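Local coordinates for uncharacterized protein Q99UF4 (Staphylococcus aureus, PDB 3B2N) that probably acts as a DNA-binding response regulator of the LuxR family, whose CheY-like receiver domain would switch transcription in reply to a signal, at residues A[21-24]-A[30-33]; A[79-84]-A[111-116]. All coordinates share one frame; numbering follows the deposited sequence.

Interaction 1. Residues A[21-24]-A[30-33]; sequences QLIK and EILA. With NA (sodium ion), chain B.
K24, near the end of helix 13-26, lays the aliphatic part of its side chain across I31 of the following strand. From CB the chain sets out beside its own backbone N, CG lying opposite the carbonyl carbon (chi1 -84°), and this brings the first methylene onto the isoleucine: CG stands 3.7 Å from CG1 of I31 and a little farther from CD1 of the same residue. CD continues over the same spot, 3.8 Å from I31 CG1. The chain then bends at chi3 (-57°), so that CE keeps a looser approach of 4.2 Å to I31 CG1, while the ammonium NZ runs on past the isoleucine. Three successive methylenes of the lysine thus lie along the CG1 branch of I31, CG reaching its CD1 methyl as well, an apolar use of a charged residue at the margin of the core. On the buried side I23 completes the contact, its CG2 branch meeting the CD1 methyl of I31 at 4.2 Å.

The carbonyl of K24 has a separate task. Its O binds a sodium ion at 2.2 Å, with two waters and the carbonyl O of G27 as further ligands, so the metal ties the last part of the helix to the turn that leads into the strand.

The contact belongs to the beta-alpha-beta unit made by strand 4-9, helix 13-26 and strand 29-35. Strand 29-35 is outermost in the sheet and pairs with strand 4-9, whose L6 touches both I23 and I31; I23 also reaches I110 of helix 110-121.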
loop_
_atom_site.group_PDB
_atom_site.type_symbol
_atom_site.label_atom_id
_atom_site.label_comp_id
_atom_site.label_asym_id
_atom_site.label_seq_id
_atom_site.Cartn_x
_atom_site.Cartn_y
_atom_site.Cartn_z
ATOM N N GLN A 21 -4.080 -10.440 -7.957
ATOM C CA GLN A 21 -4.753 -11.755 -7.996
ATOM C C GLN A 21 -4.708 -12.521 -6.689
ATOM O O GLN A 21 -5.731 -13.116 -6.275
ATOM C CB GLN A 21 -4.246 -12.620 -9.155
ATOM C CG GLN A 21 -4.615 -11.973 -10.512
ATOM C CD GLN A 21 -3.990 -12.719 -11.676
ATOM O OE1 GLN A 21 -2.979 -13.421 -11.522
ATOM N NE2 GLN A 21 -4.616 -12.616 -12.830
ATOM N N LEU A 22 -3.541 -12.527 -6.050
ATOM C CA LEU A 22 -3.365 -13.401 -4.861
ATOM C C LEU A 22 -4.001 -12.796 -3.629
ATOM O O LEU A 22 -4.570 -13.504 -2.814
ATOM C CB LEU A 22 -1.883 -13.659 -4.578
ATOM C CG LEU A 22 -1.246 -14.601 -5.598
ATOM C CD1 LEU A 22 0.245 -14.667 -5.380
ATOM C CD2 LEU A 22 -1.889 -15.966 -5.437
ATOM N N ILE A 23 -3.898 -11.480 -3.469
ATOM C CA ILE A 23 -4.576 -10.869 -2.339
ATOM C C ILE A 23 -6.092 -11.172 -2.292
ATOM O O ILE A 23 -6.632 -11.467 -1.221
ATOM C CB ILE A 23 -4.297 -9.351 -2.233
ATOM C CG1 ILE A 23 -2.869 -9.129 -1.749
ATOM C CG2 ILE A 23 -5.293 -8.705 -1.228
ATOM C CD1 ILE A 23 -2.395 -7.605 -1.951
ATOM N N LYS A 24 -6.769 -11.115 -3.436
ATOM C CA LYS A 24 -8.166 -11.474 -3.509
ATOM C C LYS A 24 -8.439 -12.948 -3.159
ATOM O O LYS A 24 -9.492 -13.253 -2.602
ATOM C CB LYS A 24 -8.736 -11.176 -4.896
ATOM C CG LYS A 24 -9.179 -9.730 -5.057
ATOM C CD LYS A 24 -9.840 -9.477 -6.406
ATOM C CE LYS A 24 -8.916 -9.847 -7.578
ATOM N NZ LYS A 24 -9.424 -9.195 -8.827
ATOM N N GLU A 30 -11.737 -6.682 -1.966
ATOM C CA GLU A 30 -11.957 -6.292 -3.367
ATOM C C GLU A 30 -10.943 -5.196 -3.759
ATOM O O GLU A 30 -10.727 -4.235 -3.009
ATOM C CB GLU A 30 -13.397 -5.827 -3.571
ATOM C CG GLU A 30 -13.731 -4.532 -2.891
ATOM C CD GLU A 30 -15.120 -4.019 -3.247
ATOM O OE1 GLU A 30 -15.784 -3.476 -2.331
ATOM O OE2 GLU A 30 -15.543 -4.147 -4.429
ATOM N N ILE A 31 -10.295 -5.381 -4.906
ATOM C CA ILE A 31 -9.271 -4.470 -5.403
ATOM C C ILE A 31 -9.983 -3.461 -6.281
ATOM O O ILE A 31 -10.532 -3.820 -7.334
ATOM C CB ILE A 31 -8.174 -5.198 -6.261
ATOM C CG1 ILE A 31 -7.604 -6.462 -5.554
ATOM C CG2 ILE A 31 -7.033 -4.241 -6.636
ATOM C CD1 ILE A 31 -7.023 -6.273 -4.209
ATOM N N LEU A 32 -9.978 -2.198 -5.876
ATOM C CA LEU A 32 -10.646 -1.158 -6.667
ATOM C C LEU A 32 -9.830 -0.642 -7.862
ATOM O O LEU A 32 -10.395 -0.189 -8.849
ATOM C CB LEU A 32 -11.026 0.002 -5.755
ATOM C CG LEU A 32 -12.361 0.099 -5.052
ATOM C CD1 LEU A 32 -13.055 -1.237 -4.920
ATOM C CD2 LEU A 32 -12.123 0.788 -3.709
ATOM N N ALA A 33 -8.498 -0.677 -7.749
ATOM C CA ALA A 33 -7.616 -0.080 -8.747
ATOM C C ALA A 33 -6.196 -0.529 -8.442
ATOM O O ALA A 33 -5.902 -0.804 -7.285
ATOM C CB ALA A 33 -7.704 1.488 -8.678
HETATM NA NA NA B . -11.080 -14.051 -1.249
HETATM O O HOH W 1 -10.285 -16.095 -0.013
HETATM O O HOH W 2 -12.283 -11.907 -2.236
#

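Interaction 2. Residues A[79-84]-A[111-116]; sequences KVIIVT and EELVET
L113 meets I81 and V83 through a single methyl, CD1, in the buried layer where helix 110-121 packs on the parallel sheet of the receiver domain. This is the (beta-alpha)5 fold of the CheY family, with strand 79-84 between strands 52-55 and 102-105, and the helix is the last of the fold. L113 gives up the largest area of any residue here. Its CG lies opposite the backbone N (chi1 166°), which carries the isobutyl group out from the helix toward the strand. From there CD1 makes both contacts: it is 3.9 Å from CG2 of V83 and 4.1 Å from CG2 of I81. The two strand residues are two positions apart, hence on the same face of the sheet, and each offers a branch methyl to the leucine. The side chains of V83 and L113 cross nearly at right angles, whereas I81 meets L113 at a slant. All three residues are buried, and the interface between them is purely apolar.

Alongside these contacts, L113 packs on M19 of helix 13-26, the neighbouring helix on this face of the sheet, which places it between the strand and helix 13-26. I81 touches V52, and V83 touches I54, both on the adjacent strand 52-55.

One turn farther along the helix, T116 also turns toward the strand, but its CG2 stays 5.1 Å from CD1 of I81, and the residue rests instead on A102 and V104 of strand 102-105. Its hydroxyl is turned back to the helix: OG1 donates to the carbonyl O of E112 at 3.0 Å, from 38° above the carbonyl plane, and that same oxygen also accepts a hydrogen bond from the backbone N of T116 at 2.9 Å.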
loop_
_atom_site.group_PDB
_atom_site.type_symbol
_atom_site.label_atom_id
_atom_site.label_comp_id
_atom_site.label_asym_id
_atom_site.label_seq_id
_atom_site.Cartn_x
_atom_site.Cartn_y
_atom_site.Cartn_z
ATOM N N LYS A 79 -6.296 2.955 5.925
ATOM C CA LYS A 79 -5.136 2.231 6.462
ATOM C C LYS A 79 -4.048 2.143 5.379
ATOM O O LYS A 79 -4.345 1.950 4.177
ATOM C CB LYS A 79 -5.533 0.844 6.961
ATOM C CG LYS A 79 -6.709 0.818 7.953
ATOM C CD LYS A 79 -6.312 1.515 9.200
ATOM C CE LYS A 79 -7.299 1.231 10.326
ATOM N NZ LYS A 79 -6.940 2.134 11.442
ATOM N N VAL A 80 -2.794 2.332 5.768
ATOM C CA VAL A 80 -1.757 2.408 4.740
ATOM C C VAL A 80 -0.666 1.423 5.089
ATOM O O VAL A 80 -0.058 1.510 6.182
ATOM C CB VAL A 80 -1.127 3.851 4.610
ATOM C CG1 VAL A 80 -0.027 3.847 3.570
ATOM C CG2 VAL A 80 -2.192 4.947 4.332
ATOM N N ILE A 81 -0.385 0.522 4.152
ATOM C CA ILE A 81 0.710 -0.418 4.315
ATOM C C ILE A 81 1.753 -0.150 3.230
ATOM O O ILE A 81 1.420 -0.177 2.042
ATOM C CB ILE A 81 0.177 -1.857 4.219
ATOM C CG1 ILE A 81 -0.771 -2.077 5.421
ATOM C CG2 ILE A 81 1.383 -2.853 4.206
ATOM C CD1 ILE A 81 -1.921 -2.900 5.146
ATOM N N ILE A 82 2.986 0.122 3.641
ATOM C CA ILE A 82 4.093 0.181 2.727
ATOM C C ILE A 82 4.703 -1.212 2.571
ATOM O O ILE A 82 4.873 -1.931 3.552
ATOM C CB ILE A 82 5.115 1.204 3.183
ATOM C CG1 ILE A 82 4.454 2.596 3.204
ATOM C CG2 ILE A 82 6.436 1.112 2.395
ATOM C CD1 ILE A 82 5.242 3.694 2.670
ATOM N N VAL A 83 5.012 -1.596 1.327
ATOM C CA VAL A 83 5.538 -2.934 1.034
ATOM C C VAL A 83 6.697 -2.685 0.121
ATOM O O VAL A 83 6.476 -2.179 -0.973
ATOM C CB VAL A 83 4.457 -3.797 0.290
ATOM C CG1 VAL A 83 5.004 -5.151 -0.121
ATOM C CG2 VAL A 83 3.335 -4.014 1.154
ATOM N N THR A 84 7.930 -2.998 0.551
ATOM C CA THR A 84 9.127 -2.586 -0.177
ATOM C C THR A 84 10.241 -3.624 -0.080
ATOM O O THR A 84 10.265 -4.418 0.870
ATOM C CB THR A 84 9.663 -1.210 0.372
ATOM O OG1 THR A 84 10.743 -0.731 -0.444
ATOM C CG2 THR A 84 10.135 -1.348 1.868
ATOM N N GLU A 111 0.701 -14.143 1.709
ATOM C CA GLU A 111 -0.026 -14.702 2.885
ATOM C C GLU A 111 0.252 -13.904 4.155
ATOM O O GLU A 111 -0.675 -13.542 4.880
ATOM C CB GLU A 111 0.412 -16.145 3.201
ATOM C CG GLU A 111 0.021 -17.186 2.207
ATOM C CD GLU A 111 0.997 -17.329 1.009
ATOM O OE1 GLU A 111 1.631 -16.327 0.531
ATOM O OE2 GLU A 111 1.114 -18.490 0.535
ATOM N N GLU A 112 1.535 -13.659 4.455
ATOM C CA GLU A 112 1.904 -12.789 5.613
ATOM C C GLU A 112 1.404 -11.343 5.429
ATOM O O GLU A 112 0.895 -10.700 6.348
ATOM C CB GLU A 112 3.413 -12.856 5.825
ATOM C CG GLU A 112 3.845 -14.287 6.257
ATOM C CD GLU A 112 5.357 -14.532 6.243
ATOM O OE1 GLU A 112 6.066 -14.011 5.361
ATOM O OE2 GLU A 112 5.844 -15.271 7.129
ATOM N N LEU A 113 1.503 -10.848 4.206
ATOM C CA LEU A 113 0.996 -9.512 3.951
ATOM C C LEU A 113 -0.519 -9.447 4.239
ATOM O O LEU A 113 -0.989 -8.505 4.876
ATOM C CB LEU A 113 1.355 -9.065 2.518
ATOM C CG LEU A 113 0.614 -7.844 1.980
ATOM C CD1 LEU A 113 1.026 -6.664 2.782
ATOM C CD2 LEU A 113 0.869 -7.627 0.487
ATOM N N VAL A 114 -1.273 -10.453 3.792
ATOM C CA VAL A 114 -2.713 -10.536 4.081
ATOM C C VAL A 114 -2.982 -10.589 5.597
ATOM O O VAL A 114 -3.817 -9.857 6.088
ATOM C CB VAL A 114 -3.425 -11.713 3.306
ATOM C CG1 VAL A 114 -4.790 -12.074 3.933
ATOM C CG2 VAL A 114 -3.533 -11.386 1.767
ATOM N N GLU A 115 -2.254 -11.413 6.333
ATOM C CA GLU A 115 -2.387 -11.406 7.802
ATOM C C GLU A 115 -2.167 -10.000 8.350
ATOM O O GLU A 115 -2.928 -9.538 9.220
ATOM C CB GLU A 115 -1.334 -12.298 8.454
ATOM C CG GLU A 115 -1.393 -13.765 8.173
ATOM C CD GLU A 115 -0.385 -14.514 9.046
ATOM O OE1 GLU A 115 0.255 -15.488 8.551
ATOM O OE2 GLU A 115 -0.226 -14.090 10.225
ATOM N N THR A 116 -1.132 -9.314 7.835
ATOM C CA THR A 116 -0.836 -7.967 8.285
ATOM C C THR A 116 -1.959 -6.963 8.000
ATOM O O THR A 116 -2.338 -6.187 8.871
ATOM C CB THR A 116 0.505 -7.469 7.713
ATOM O OG1 THR A 116 1.553 -8.360 8.162
ATOM C CG2 THR A 116 0.760 -6.070 8.183
#

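Overall arrangement
Both segments of interaction 1 precede those of interaction 2 in the sequence, and the centres of the two contacts lie 13 Å apart within the one receiver domain. Interaction 1 joins helix 13-26 to the outermost strand 29-35, while interaction 2 joins helix 110-121 to strand 79-84 farther across the same parallel sheet. The two helices bring them into direct touch: I23 CD1 packs 4.1 Å from L113 CD2, and I23 CG1 lies 4.2 Å from V114 CG2. I23 of interaction 1 and L113 of interaction 2 thus meet directly, joining the first helix of the fold to the last through apolar packing on the same face of the sheet.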